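Local structure of putative cytosine/guanine deaminase (Unidentified, 2PAJ) at residues D44-I49 with G404-G409; P70-T75 with A344-E349; T220-S225 with M245-S250; P441-L446 with V455-E460. The protein catalyses the zinc-dependent hydrolytic deamination of 2-amino-4-hydroxypteridines such as isoxanthopterin, giving the corresponding 2,4-dihydroxypteridine and ammonium. All blocks are in the same frame, centred on the assembly; numbering follows the deposited sequence.

Contact 1: D44-I49 with G404-G409; sequences DTIDAI and GKVAVG
Ile46 and Ile49 reach the loop at Val406-Val408 through the same shape of side chain: each has CG1 anti to the carbonyl carbon (chi1 -65° in Ile46), and an extended chi2 then carries CD1 outward. Ile46 CD1 comes to 3.5 Å from Ala407 O and to 4.2 Å from Val406 CG1. Ile49 CD1 lies nearby, 3.6 Å from Val406 O. Two residues three apart in a strand would normally face opposite ways. Here a classic beta bulge, Asp47 and Ala48 both facing Arg40, sends the two isoleucines to the loop and the pair between them away from it. The loop itself bends through an inverse gamma turn centred on Val406.

The backbones join at Ile46 itself: Gly409 N donates to Ile46 O over 2.9 Å at 162°, and Val408 CA adds a CA-H...O contact of 3.4 Å to the same oxygen. Gly409 has a backbone conformation that calls for glycine, and Thr45 CG2 rests 3.6 Å from Gly409 C. Arg210 ties the two segments at this end, by a salt bridge to Asp44 and a hydrogen bond to Gly409 O. Backbone bonds of Ile46 with Tyr410 and of Asp44 with Ala412 carry the chain on along strand 45-49, outermost in its sheet within the chain. The chemistry is thus mixed: isoleucine methyls lie against the loop backbone, while one N-H...O bond fixes Gly409 to the strand.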
loop_
_atom_site.group_PDB
_atom_site.type_symbol
_atom_site.label_atom_id
_atom_site.label_comp_id
_atom_site.label_asym_id
_atom_site.label_seq_id
_atom_site.Cartn_x
_atom_site.Cartn_y
_atom_site.Cartn_z
ATOM N N ASP A 44 -6.274 1.283 -20.612
ATOM C CA ASP A 44 -6.052 1.091 -19.191
ATOM C C ASP A 44 -7.207 0.315 -18.572
ATOM O O ASP A 44 -7.325 0.243 -17.352
ATOM C CB ASP A 44 -5.957 2.453 -18.495
ATOM C CG ASP A 44 -7.338 3.089 -18.269
ATOM O OD1 ASP A 44 -7.632 3.490 -17.116
ATOM O OD2 ASP A 44 -8.131 3.177 -19.240
ATOM N N THR A 45 -8.060 -0.266 -19.401
ATOM C CA THR A 45 -9.206 -0.973 -18.862
ATOM C C THR A 45 -9.347 -2.428 -19.272
ATOM O O THR A 45 -8.890 -2.840 -20.335
ATOM C CB THR A 45 -10.504 -0.226 -19.222
ATOM O OG1 THR A 45 -10.389 1.130 -18.784
ATOM C CG2 THR A 45 -11.712 -0.857 -18.545
ATOM N N ILE A 46 -9.978 -3.200 -18.393
ATOM C CA ILE A 46 -10.233 -4.604 -18.631
ATOM C C ILE A 46 -11.457 -4.611 -19.498
ATOM O O ILE A 46 -12.533 -4.190 -19.077
ATOM C CB ILE A 46 -10.540 -5.355 -17.341
ATOM C CG1 ILE A 46 -9.302 -5.349 -16.438
ATOM C CG2 ILE A 46 -10.982 -6.776 -17.671
ATOM C CD1 ILE A 46 -9.538 -5.929 -15.066
ATOM N N ASP A 47 -11.279 -5.102 -20.716
ATOM C CA ASP A 47 -12.343 -5.130 -21.704
ATOM C C ASP A 47 -13.248 -6.363 -21.669
ATOM O O ASP A 47 -14.446 -6.263 -21.925
ATOM C CB ASP A 47 -11.719 -4.982 -23.086
ATOM C CG ASP A 47 -12.641 -4.308 -24.057
ATOM O OD1 ASP A 47 -13.025 -3.145 -23.779
ATOM O OD2 ASP A 47 -12.987 -4.938 -25.087
ATOM N N ALA A 48 -12.681 -7.521 -21.353
ATOM C CA ALA A 48 -13.469 -8.739 -21.314
ATOM C C ALA A 48 -12.786 -9.865 -20.563
ATOM O O ALA A 48 -11.569 -9.860 -20.360
ATOM C CB ALA A 48 -13.782 -9.191 -22.728
ATOM N N ILE A 49 -13.590 -10.846 -20.172
ATOM C CA ILE A 49 -13.086 -11.992 -19.449
ATOM C C ILE A 49 -13.770 -13.306 -19.855
ATOM O O ILE A 49 -15.000 -13.403 -19.882
ATOM C CB ILE A 49 -13.263 -11.785 -17.938
ATOM C CG1 ILE A 49 -12.562 -10.497 -17.507
ATOM C CG2 ILE A 49 -12.692 -12.972 -17.180
ATOM C CD1 ILE A 49 -12.947 -10.022 -16.114
ATOM N N GLY A 404 -8.483 -2.475 -8.040
ATOM C CA GLY A 404 -8.564 -3.587 -7.102
ATOM C C GLY A 404 -9.433 -4.791 -7.451
ATOM O O GLY A 404 -9.656 -5.662 -6.614
ATOM N N LYS A 405 -9.919 -4.860 -8.682
ATOM C CA LYS A 405 -10.779 -5.963 -9.091
ATOM C C LYS A 405 -10.525 -6.397 -10.523
ATOM O O LYS A 405 -10.447 -5.567 -11.425
ATOM C CB LYS A 405 -12.235 -5.553 -8.969
ATOM C CG LYS A 405 -13.012 -6.230 -7.869
ATOM C CD LYS A 405 -14.453 -5.792 -7.980
ATOM C CE LYS A 405 -15.392 -6.585 -7.102
ATOM N NZ LYS A 405 -16.805 -6.258 -7.502
ATOM N N VAL A 406 -10.385 -7.701 -10.739
ATOM C CA VAL A 406 -10.184 -8.176 -12.100
ATOM C C VAL A 406 -11.605 -8.411 -12.634
ATOM O O VAL A 406 -12.127 -9.528 -12.605
ATOM C CB VAL A 406 -9.359 -9.485 -12.164
ATOM C CG1 VAL A 406 -8.996 -9.799 -13.612
ATOM C CG2 VAL A 406 -8.109 -9.341 -11.339
ATOM N N ALA A 407 -12.236 -7.329 -13.083
ATOM C CA ALA A 407 -13.585 -7.379 -13.620
ATOM C C ALA A 407 -13.651 -6.394 -14.770
ATOM O O ALA A 407 -12.954 -5.390 -14.767
ATOM C CB ALA A 407 -14.593 -7.013 -12.535
ATOM N N VAL A 408 -14.471 -6.696 -15.765
ATOM C CA VAL A 408 -14.596 -5.824 -16.923
ATOM C C VAL A 408 -15.079 -4.424 -16.495
ATOM O O VAL A 408 -16.026 -4.285 -15.730
ATOM C CB VAL A 408 -15.544 -6.473 -17.988
ATOM C CG1 VAL A 408 -16.917 -6.717 -17.402
ATOM C CG2 VAL A 408 -15.633 -5.598 -19.205
ATOM N N GLY A 409 -14.388 -3.395 -16.974
ATOM C CA GLY A 409 -14.742 -2.028 -16.634
ATOM C C GLY A 409 -13.759 -1.380 -15.672
ATOM O O GLY A 409 -13.658 -0.154 -15.592
#

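Contact 2: P70-T75 with A344-E349; sequences PAWVNT and ADMISE
Trp72 and Met346 bring the two backbones to 6.8 Å between CA atoms, where the end of strand 67-73 meets the first turn of helix 346-359 within the TIM-barrel fold of the amidohydrolases. No hydrogen bond links the two segments; the contact is made by buried side chains, with Met346 CE also near a strand carbonyl. Met346 CB sits over one face of the indole in a CH-pi contact, 3.9 Å from the centroid of the five-membered ring of Trp72 and 29° off its normal. Past CB the methionine chain bends at chi2 (-57°), which places SD 4.0 Å from Asn74 OD1, and again at chi3, which places Met346 CE 3.9 Å from Val73 O.

Asp345 caps the helix start from the N-cap position: its OD1 accepts from Ser348 N at 2.8 Å and, weakly, from Ile347 N. Asn74 lies two residues before the zinc ligand His76, and its OD1 accepts a hydrogen bond from Val335 N. At the pyrrole nitrogen of the indole, Ile347 CG1 lies 4.0 Å from Trp72 NE1, the two side chains crossing at about a right angle.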
loop_
_atom_site.group_PDB
_atom_site.type_symbol
_atom_site.label_atom_id
_atom_site.label_comp_id
_atom_site.label_asym_id
_atom_site.label_seq_id
_atom_site.Cartn_x
_atom_site.Cartn_y
_atom_site.Cartn_z
ATOM N N PRO A 70 -5.484 -9.811 -8.914
ATOM C CA PRO A 70 -5.491 -8.390 -9.254
ATOM C C PRO A 70 -4.228 -7.897 -8.530
ATOM O O PRO A 70 -3.867 -8.453 -7.491
ATOM C CB PRO A 70 -6.792 -7.889 -8.632
ATOM C CG PRO A 70 -7.017 -8.802 -7.511
ATOM C CD PRO A 70 -6.641 -10.148 -8.074
ATOM N N ALA A 71 -3.518 -6.915 -9.079
ATOM C CA ALA A 71 -2.302 -6.416 -8.432
ATOM C C ALA A 71 -2.597 -5.978 -6.987
ATOM O O ALA A 71 -3.705 -5.549 -6.680
ATOM C CB ALA A 71 -1.719 -5.261 -9.243
ATOM N N TRP A 72 -1.619 -6.092 -6.096
ATOM C CA TRP A 72 -1.846 -5.715 -4.705
ATOM C C TRP A 72 -1.964 -4.211 -4.493
ATOM O O TRP A 72 -1.448 -3.402 -5.260
ATOM C CB TRP A 72 -0.712 -6.213 -3.797
ATOM C CG TRP A 72 -0.451 -7.679 -3.833
ATOM C CD1 TRP A 72 0.640 -8.310 -4.366
ATOM C CD2 TRP A 72 -1.330 -8.708 -3.378
ATOM N NE1 TRP A 72 0.486 -9.667 -4.281
ATOM C CE2 TRP A 72 -0.716 -9.945 -3.678
ATOM C CE3 TRP A 72 -2.586 -8.712 -2.750
ATOM C CZ2 TRP A 72 -1.311 -11.177 -3.369
ATOM C CZ3 TRP A 72 -3.177 -9.925 -2.445
ATOM C CH2 TRP A 72 -2.538 -11.147 -2.757
ATOM N N VAL A 73 -2.656 -3.857 -3.422
ATOM C CA VAL A 73 -2.850 -2.478 -3.019
ATOM C C VAL A 73 -2.330 -2.378 -1.583
ATOM O O VAL A 73 -2.923 -2.921 -0.654
ATOM C CB VAL A 73 -4.344 -2.089 -3.050
ATOM C CG1 VAL A 73 -4.506 -0.616 -2.718
ATOM C CG2 VAL A 73 -4.924 -2.391 -4.408
ATOM N N ASN A 74 -1.203 -1.702 -1.416
ATOM C CA ASN A 74 -0.606 -1.513 -0.103
ATOM C C ASN A 74 -1.156 -0.214 0.469
ATOM O O ASN A 74 -0.994 0.838 -0.130
ATOM C CB ASN A 74 0.916 -1.437 -0.234
ATOM C CG ASN A 74 1.594 -1.053 1.059
ATOM O OD1 ASN A 74 1.642 -1.836 2.002
ATOM N ND2 ASN A 74 2.119 0.168 1.113
ATOM N N THR A 75 -1.803 -0.292 1.627
ATOM C CA THR A 75 -2.399 0.882 2.243
ATOM C C THR A 75 -1.651 1.525 3.410
ATOM O O THR A 75 -2.194 2.407 4.070
ATOM C CB THR A 75 -3.835 0.592 2.699
ATOM O OG1 THR A 75 -3.834 -0.426 3.703
ATOM C CG2 THR A 75 -4.662 0.130 1.532
ATOM N N ALA A 344 9.177 -6.422 3.819
ATOM C CA ALA A 344 8.240 -5.423 3.328
ATOM C C ALA A 344 7.755 -5.604 1.885
ATOM O O ALA A 344 8.053 -4.792 1.005
ATOM C CB ALA A 344 8.847 -4.035 3.511
ATOM N N ASP A 345 7.015 -6.681 1.650
ATOM C CA ASP A 345 6.444 -6.956 0.337
ATOM C C ASP A 345 5.062 -7.530 0.597
ATOM O O ASP A 345 4.829 -8.164 1.627
ATOM C CB ASP A 345 7.332 -7.916 -0.476
ATOM C CG ASP A 345 7.538 -9.265 0.196
ATOM O OD1 ASP A 345 6.762 -10.203 -0.093
ATOM O OD2 ASP A 345 8.481 -9.386 1.012
ATOM N N MET A 346 4.141 -7.273 -0.322
ATOM C CA MET A 346 2.773 -7.721 -0.151
ATOM C C MET A 346 2.559 -9.225 -0.115
ATOM O O MET A 346 1.544 -9.691 0.393
ATOM C CB MET A 346 1.867 -7.072 -1.207
ATOM C CG MET A 346 1.407 -5.644 -0.862
ATOM S SD MET A 346 0.511 -5.483 0.714
ATOM C CE MET A 346 -1.015 -6.225 0.321
ATOM N N ILE A 347 3.502 -9.998 -0.630
ATOM C CA ILE A 347 3.330 -11.441 -0.588
ATOM C C ILE A 347 3.641 -11.995 0.807
ATOM O O ILE A 347 2.865 -12.782 1.350
ATOM C CB ILE A 347 4.168 -12.107 -1.692
ATOM C CG1 ILE A 347 3.357 -12.079 -2.990
ATOM C CG2 ILE A 347 4.526 -13.531 -1.324
ATOM C CD1 ILE A 347 4.168 -12.246 -4.228
ATOM N N SER A 348 4.751 -11.560 1.396
ATOM C CA SER A 348 5.109 -11.993 2.737
ATOM C C SER A 348 3.988 -11.604 3.689
ATOM O O SER A 348 3.625 -12.375 4.584
ATOM C CB SER A 348 6.396 -11.312 3.194
ATOM O OG SER A 348 7.457 -11.566 2.291
ATOM N N GLU A 349 3.447 -10.403 3.484
ATOM C CA GLU A 349 2.374 -9.860 4.310
ATOM C C GLU A 349 1.076 -10.624 4.190
ATOM O O GLU A 349 0.427 -10.940 5.184
ATOM C CB GLU A 349 2.138 -8.386 3.957
ATOM C CG GLU A 349 2.944 -7.412 4.804
ATOM C CD GLU A 349 2.491 -7.403 6.258
ATOM O OE1 GLU A 349 1.266 -7.374 6.503
ATOM O OE2 GLU A 349 3.346 -7.408 7.162
#

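Contact 3: T220-S225 with M245-S250; sequences TTVLYS and MHSHLS. With ZN (zinc ion), chain B.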
loop_
_atom_site.group_PDB
_atom_site.type_symbol
_atom_site.label_atom_id
_atom_site.label_comp_id
_atom_site.label_asym_id
_atom_site.label_seq_id
_atom_site.Cartn_x
_atom_site.Cartn_y
_atom_site.Cartn_z
ATOM N N THR A 220 1.173 11.626 11.515
ATOM C CA THR A 220 1.705 10.361 12.039
ATOM C C THR A 220 0.858 9.604 13.072
ATOM O O THR A 220 0.183 8.635 12.728
ATOM C CB THR A 220 3.107 10.567 12.597
ATOM O OG1 THR A 220 3.803 11.508 11.765
ATOM C CG2 THR A 220 3.870 9.236 12.588
ATOM N N THR A 221 0.920 10.022 14.334
ATOM C CA THR A 221 0.124 9.395 15.395
ATOM C C THR A 221 -0.806 10.483 15.893
ATOM O O THR A 221 -0.531 11.163 16.875
ATOM C CB THR A 221 0.995 8.889 16.560
ATOM O OG1 THR A 221 2.058 8.088 16.035
ATOM C CG2 THR A 221 0.157 8.043 17.527
ATOM N N VAL A 222 -1.909 10.635 15.183
ATOM C CA VAL A 222 -2.901 11.656 15.463
ATOM C C VAL A 222 -3.174 12.003 16.941
ATOM O O VAL A 222 -3.456 13.159 17.259
ATOM C CB VAL A 222 -4.225 11.301 14.733
ATOM C CG1 VAL A 222 -5.144 10.504 15.642
ATOM C CG2 VAL A 222 -4.880 12.556 14.209
ATOM N N LEU A 223 -3.096 11.035 17.846
ATOM C CA LEU A 223 -3.347 11.346 19.252
ATOM C C LEU A 223 -2.098 11.861 19.962
ATOM O O LEU A 223 -2.106 12.043 21.175
ATOM C CB LEU A 223 -3.872 10.121 20.000
ATOM C CG LEU A 223 -5.130 9.450 19.455
ATOM C CD1 LEU A 223 -5.536 8.312 20.387
ATOM C CD2 LEU A 223 -6.256 10.468 19.330
ATOM N N TYR A 224 -1.022 12.076 19.211
ATOM C CA TYR A 224 0.219 12.583 19.787
ATOM C C TYR A 224 0.891 13.619 18.890
ATOM O O TYR A 224 1.319 14.660 19.360
ATOM C CB TYR A 224 1.193 11.433 20.082
ATOM C CG TYR A 224 0.706 10.493 21.165
ATOM C CD1 TYR A 224 0.272 9.197 20.853
ATOM C CD2 TYR A 224 0.622 10.918 22.498
ATOM C CE1 TYR A 224 -0.241 8.354 21.831
ATOM C CE2 TYR A 224 0.113 10.080 23.486
ATOM C CZ TYR A 224 -0.320 8.799 23.143
ATOM O OH TYR A 224 -0.844 7.978 24.122
ATOM N N SER A 225 0.966 13.346 17.595
ATOM C CA SER A 225 1.613 14.271 16.661
ATOM C C SER A 225 0.964 15.657 16.637
ATOM O O SER A 225 1.618 16.652 16.325
ATOM C CB SER A 225 1.584 13.693 15.237
ATOM O OG SER A 225 2.316 12.486 15.151
ATOM N N MET A 245 -8.337 10.891 5.157
ATOM C CA MET A 245 -7.486 11.016 6.336
ATOM C C MET A 245 -6.959 9.662 6.803
ATOM O O MET A 245 -7.676 8.658 6.783
ATOM C CB MET A 245 -8.276 11.671 7.458
ATOM C CG MET A 245 -8.740 13.092 7.163
ATOM S SD MET A 245 -10.222 13.488 8.065
ATOM C CE MET A 245 -11.321 13.438 6.790
ATOM N N HIS A 246 -5.700 9.641 7.229
ATOM C CA HIS A 246 -5.073 8.419 7.695
ATOM C C HIS A 246 -4.072 8.685 8.805
ATOM O O HIS A 246 -3.382 9.693 8.787
ATOM C CB HIS A 246 -4.379 7.728 6.526
ATOM C CG HIS A 246 -3.520 6.573 6.928
ATOM N ND1 HIS A 246 -2.148 6.601 6.826
ATOM C CD2 HIS A 246 -3.836 5.362 7.441
ATOM C CE1 HIS A 246 -1.654 5.454 7.260
ATOM N NE2 HIS A 246 -2.658 4.686 7.640
ATOM N N SER A 247 -3.993 7.777 9.773
ATOM C CA SER A 247 -3.045 7.929 10.877
ATOM C C SER A 247 -2.805 6.633 11.663
ATOM O O SER A 247 -3.546 5.659 11.526
ATOM C CB SER A 247 -3.533 9.023 11.843
ATOM O OG SER A 247 -2.601 9.272 12.883
ATOM N N HIS A 248 -1.736 6.644 12.460
ATOM C CA HIS A 248 -1.362 5.540 13.331
ATOM C C HIS A 248 -2.251 5.712 14.568
ATOM O O HIS A 248 -2.215 6.757 15.216
ATOM C CB HIS A 248 0.101 5.688 13.760
ATOM C CG HIS A 248 1.091 5.006 12.862
ATOM N ND1 HIS A 248 2.329 5.547 12.585
ATOM C CD2 HIS A 248 1.068 3.794 12.258
ATOM C CE1 HIS A 248 3.026 4.698 11.853
ATOM N NE2 HIS A 248 2.286 3.624 11.642
ATOM N N LEU A 249 -3.061 4.717 14.901
ATOM C CA LEU A 249 -3.914 4.855 16.073
ATOM C C LEU A 249 -3.374 4.039 17.225
ATOM O O LEU A 249 -3.645 2.841 17.326
ATOM C CB LEU A 249 -5.340 4.414 15.758
ATOM C CG LEU A 249 -6.405 4.889 16.755
ATOM C CD1 LEU A 249 -7.761 4.819 16.087
ATOM C CD2 LEU A 249 -6.379 4.042 18.030
ATOM N N SER A 250 -2.603 4.683 18.092
ATOM C CA SER A 250 -2.034 3.995 19.251
ATOM C C SER A 250 -3.049 3.945 20.405
ATOM O O SER A 250 -3.759 4.919 20.668
ATOM C CB SER A 250 -0.755 4.705 19.726
ATOM O OG SER A 250 -1.043 6.028 20.161
HETATM ZN ZN ZN B . 3.522 2.455 10.490
#
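A single carbonyl, Thr220 O, and one hydroxyl, Ser247 OG, join the loop to the end of the strand beside the metal site. His248 N donates to Thr220 O over 2.8 Å, with an N-H...O angle of 164°. Ser247 OG, anti to its own backbone N (chi1 -176°), accepts from Val222 N at 2.8 Å. It also lies 2.9 Å from Thr220 O, but Pro219 O competes for its proton. The loop thus bonds to consecutive residues of the strand. It holds the backbone N of the zinc ligand His248, which is consistent with the loop helping to position it.

From there the imidazole of His248 binds zinc through NE2 at 2.1 Å, with His76, His78 and Asp336 completing the coordination. Thr220 lies side by side with His248, its CG2 4.0 Å from His248 ND1, while Thr221 crosses the imidazole side chain obliquely. Further out, Ser250 OG meets the edge of the Tyr224 ring near its plane.

In the TIM barrel the loop 220-225 follows strand 213-217 and leads into helix 228-240, which returns the chain to the parallel neighbouring strand 244-248. Leu223 packs on Met231 of that helix and on Phe270 of helix 267-273, and His248 borders Ala284 of strand 281-284.

Contact 4: P441-L446 with V455-E460; sequences PSVMAL and VDDLIE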
loop_
_atom_site.group_PDB
_atom_site.type_symbol
_atom_site.label_atom_id
_atom_site.label_comp_id
_atom_site.label_asym_id
_atom_site.label_seq_id
_atom_site.Cartn_x
_atom_site.Cartn_y
_atom_site.Cartn_z
ATOM N N PRO A 441 6.289 -15.822 -5.691
ATOM C CA PRO A 441 6.085 -16.290 -7.058
ATOM C C PRO A 441 6.761 -15.406 -8.095
ATOM O O PRO A 441 7.082 -14.249 -7.843
ATOM C CB PRO A 441 4.563 -16.334 -7.191
ATOM C CG PRO A 441 4.111 -15.291 -6.257
ATOM C CD PRO A 441 5.010 -15.461 -5.066
ATOM N N SER A 442 6.988 -15.991 -9.258
ATOM C CA SER A 442 7.636 -15.323 -10.368
ATOM C C SER A 442 6.620 -14.467 -11.130
ATOM O O SER A 442 5.651 -14.992 -11.672
ATOM C CB SER A 442 8.255 -16.395 -11.279
ATOM O OG SER A 442 8.873 -15.856 -12.431
ATOM N N VAL A 443 6.825 -13.149 -11.151
ATOM C CA VAL A 443 5.918 -12.260 -11.881
ATOM C C VAL A 443 6.291 -12.226 -13.362
ATOM O O VAL A 443 7.164 -11.463 -13.790
ATOM C CB VAL A 443 5.930 -10.804 -11.327
ATOM C CG1 VAL A 443 5.031 -10.693 -10.112
ATOM C CG2 VAL A 443 7.331 -10.408 -10.967
ATOM N N MET A 444 5.629 -13.070 -14.144
ATOM C CA MET A 444 5.904 -13.110 -15.566
ATOM C C MET A 444 5.297 -11.833 -16.118
ATOM O O MET A 444 5.751 -11.300 -17.124
ATOM C CB MET A 444 5.272 -14.366 -16.210
ATOM C CG MET A 444 3.799 -14.246 -16.585
ATOM S SD MET A 444 3.550 -13.794 -18.326
ATOM C CE MET A 444 2.645 -15.245 -18.915
ATOM N N ALA A 445 4.282 -11.325 -15.430
ATOM C CA ALA A 445 3.629 -10.106 -15.886
ATOM C C ALA A 445 2.881 -9.313 -14.816
ATOM O O ALA A 445 2.081 -9.859 -14.068
ATOM C CB ALA A 445 2.673 -10.438 -17.021
ATOM N N LEU A 446 3.158 -8.013 -14.761
ATOM C CA LEU A 446 2.488 -7.100 -13.839
ATOM C C LEU A 446 1.977 -5.965 -14.724
ATOM O O LEU A 446 2.728 -5.431 -15.543
ATOM C CB LEU A 446 3.463 -6.527 -12.803
ATOM C CG LEU A 446 2.930 -5.982 -11.458
ATOM C CD1 LEU A 446 3.578 -4.647 -11.160
ATOM C CD2 LEU A 446 1.416 -5.853 -11.471
ATOM N N VAL A 455 8.087 -7.865 -16.616
ATOM C CA VAL A 455 8.150 -8.948 -17.587
ATOM C C VAL A 455 9.174 -9.936 -17.028
ATOM O O VAL A 455 10.381 -9.678 -17.066
ATOM C CB VAL A 455 8.573 -8.432 -18.978
ATOM C CG1 VAL A 455 9.763 -7.527 -18.851
ATOM C CG2 VAL A 455 8.890 -9.594 -19.887
ATOM N N ASP A 456 8.661 -11.048 -16.489
ATOM C CA ASP A 456 9.452 -12.109 -15.848
ATOM C C ASP A 456 10.428 -11.504 -14.859
ATOM O O ASP A 456 11.644 -11.505 -15.087
ATOM C CB ASP A 456 10.222 -12.931 -16.874
ATOM C CG ASP A 456 9.321 -13.544 -17.911
ATOM O OD1 ASP A 456 8.359 -14.267 -17.552
ATOM O OD2 ASP A 456 9.578 -13.295 -19.100
ATOM N N ASP A 457 9.868 -10.984 -13.768
ATOM C CA ASP A 457 10.615 -10.338 -12.690
ATOM C C ASP A 457 11.532 -9.207 -13.133
ATOM O O ASP A 457 12.347 -8.756 -12.350
ATOM C CB ASP A 457 11.444 -11.359 -11.910
ATOM C CG ASP A 457 10.608 -12.483 -11.347
ATOM O OD1 ASP A 457 9.531 -12.213 -10.787
ATOM O OD2 ASP A 457 11.041 -13.644 -11.456
ATOM N N LEU A 458 11.428 -8.750 -14.374
ATOM C CA LEU A 458 12.300 -7.666 -14.814
ATOM C C LEU A 458 11.584 -6.344 -14.977
ATOM O O LEU A 458 10.532 -6.260 -15.613
ATOM C CB LEU A 458 12.994 -8.026 -16.123
ATOM C CG LEU A 458 13.919 -9.246 -16.033
ATOM C CD1 LEU A 458 14.407 -9.613 -17.433
ATOM C CD2 LEU A 458 15.098 -8.951 -15.102
ATOM N N ILE A 459 12.173 -5.305 -14.398
ATOM C CA ILE A 459 11.612 -3.974 -14.483
ATOM C C ILE A 459 12.568 -3.080 -15.249
ATOM O O ILE A 459 13.781 -3.098 -15.024
ATOM C CB ILE A 459 11.376 -3.402 -13.099
ATOM C CG1 ILE A 459 10.547 -4.393 -12.285
ATOM C CG2 ILE A 459 10.646 -2.079 -13.215
ATOM C CD1 ILE A 459 10.181 -3.911 -10.926
ATOM N N GLU A 460 12.020 -2.311 -16.176
ATOM C CA GLU A 460 12.828 -1.415 -16.987
ATOM C C GLU A 460 13.423 -0.300 -16.132
ATOM O O GLU A 460 12.698 0.433 -15.452
ATOM C CB GLU A 460 11.968 -0.836 -18.106
ATOM C CG GLU A 460 12.644 -0.818 -19.457
ATOM C CD GLU A 460 11.636 -0.873 -20.599
ATOM O OE1 GLU A 460 10.674 -0.059 -20.586
ATOM O OE2 GLU A 460 11.807 -1.737 -21.504
HETATM O O HOH W 1 7.807 -16.211 -15.579
#
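Ala445 and Val455 form an antiparallel non-hydrogen-bonded pair, CA atoms 5.0 Å apart, just where strand 442-448 turns a corner at Met444 and the returning chain leaves strand 451-455 for a tight turn. In that turn Asp456 and Asp457 both have positive phi, and Val455 and Leu458 exchange backbone hydrogen bonds around them; the one from Leu458 N to Val455 O makes residues 455-458 a beta turn.

Both aspartates turn their N-H groups to the strand. Asp457 N donates to Val443 O over 2.7 Å at 166°. Asp456 N reaches Met444 O at 3.0 Å; the same oxygen accepts from Arg452 and receives a CA-H...O contact from Val455.

The Asp457 carboxylate then doubles back. Its CG lies anti to the carbonyl carbon, beside the backbone N, and the group faces Ser442 and Val443: OD1 accepts from Val443 N, although the position of that oxygen is less certain, while Asp457 OD2 is 3.2 Å from Ser442 OG, whose proton is not settled. Arg440 forms a salt bridge with OD1. Asp456 OD1 packs 3.4 Å from Met444 CB and accepts from a water at 2.8 Å, which reaches Ser442 OG only weakly.

On the side of strand 414-418, Met444 and Ala445 both face Val416 in a classic beta bulge. The antiparallel pairing of strands 442-448 and 451-455 is that of a beta hairpin, and its returning arm ends in the beta turn at 455-458, whose Asp457 carboxylate reaches back to the first strand.

Overall arrangement
Along the chain, contact 1 encloses contact 2, which in turn encloses contact 3, and contact 4 follows after all three have closed. Contact 2 occupies the middle, its centre about 7 Å from that of the chain, and touches each of the others: Pro70 meets Val406 of contact 1, Thr75 lies near His246 of contact 3, and Ile347 packs on Pro441 of contact 4. Contact 1 uses an outermost strand of the four-stranded sheet 45-49, 39-42, 11-15 and 59-62. Its centre is about 20 Å from that of contact 4. Contact 3, at the zinc site, lies across the chain's centre, about 35 and 36 Å from them. Strand 67-73 pairs with both 131-136 and 414-418, the latter pairing with 442-448.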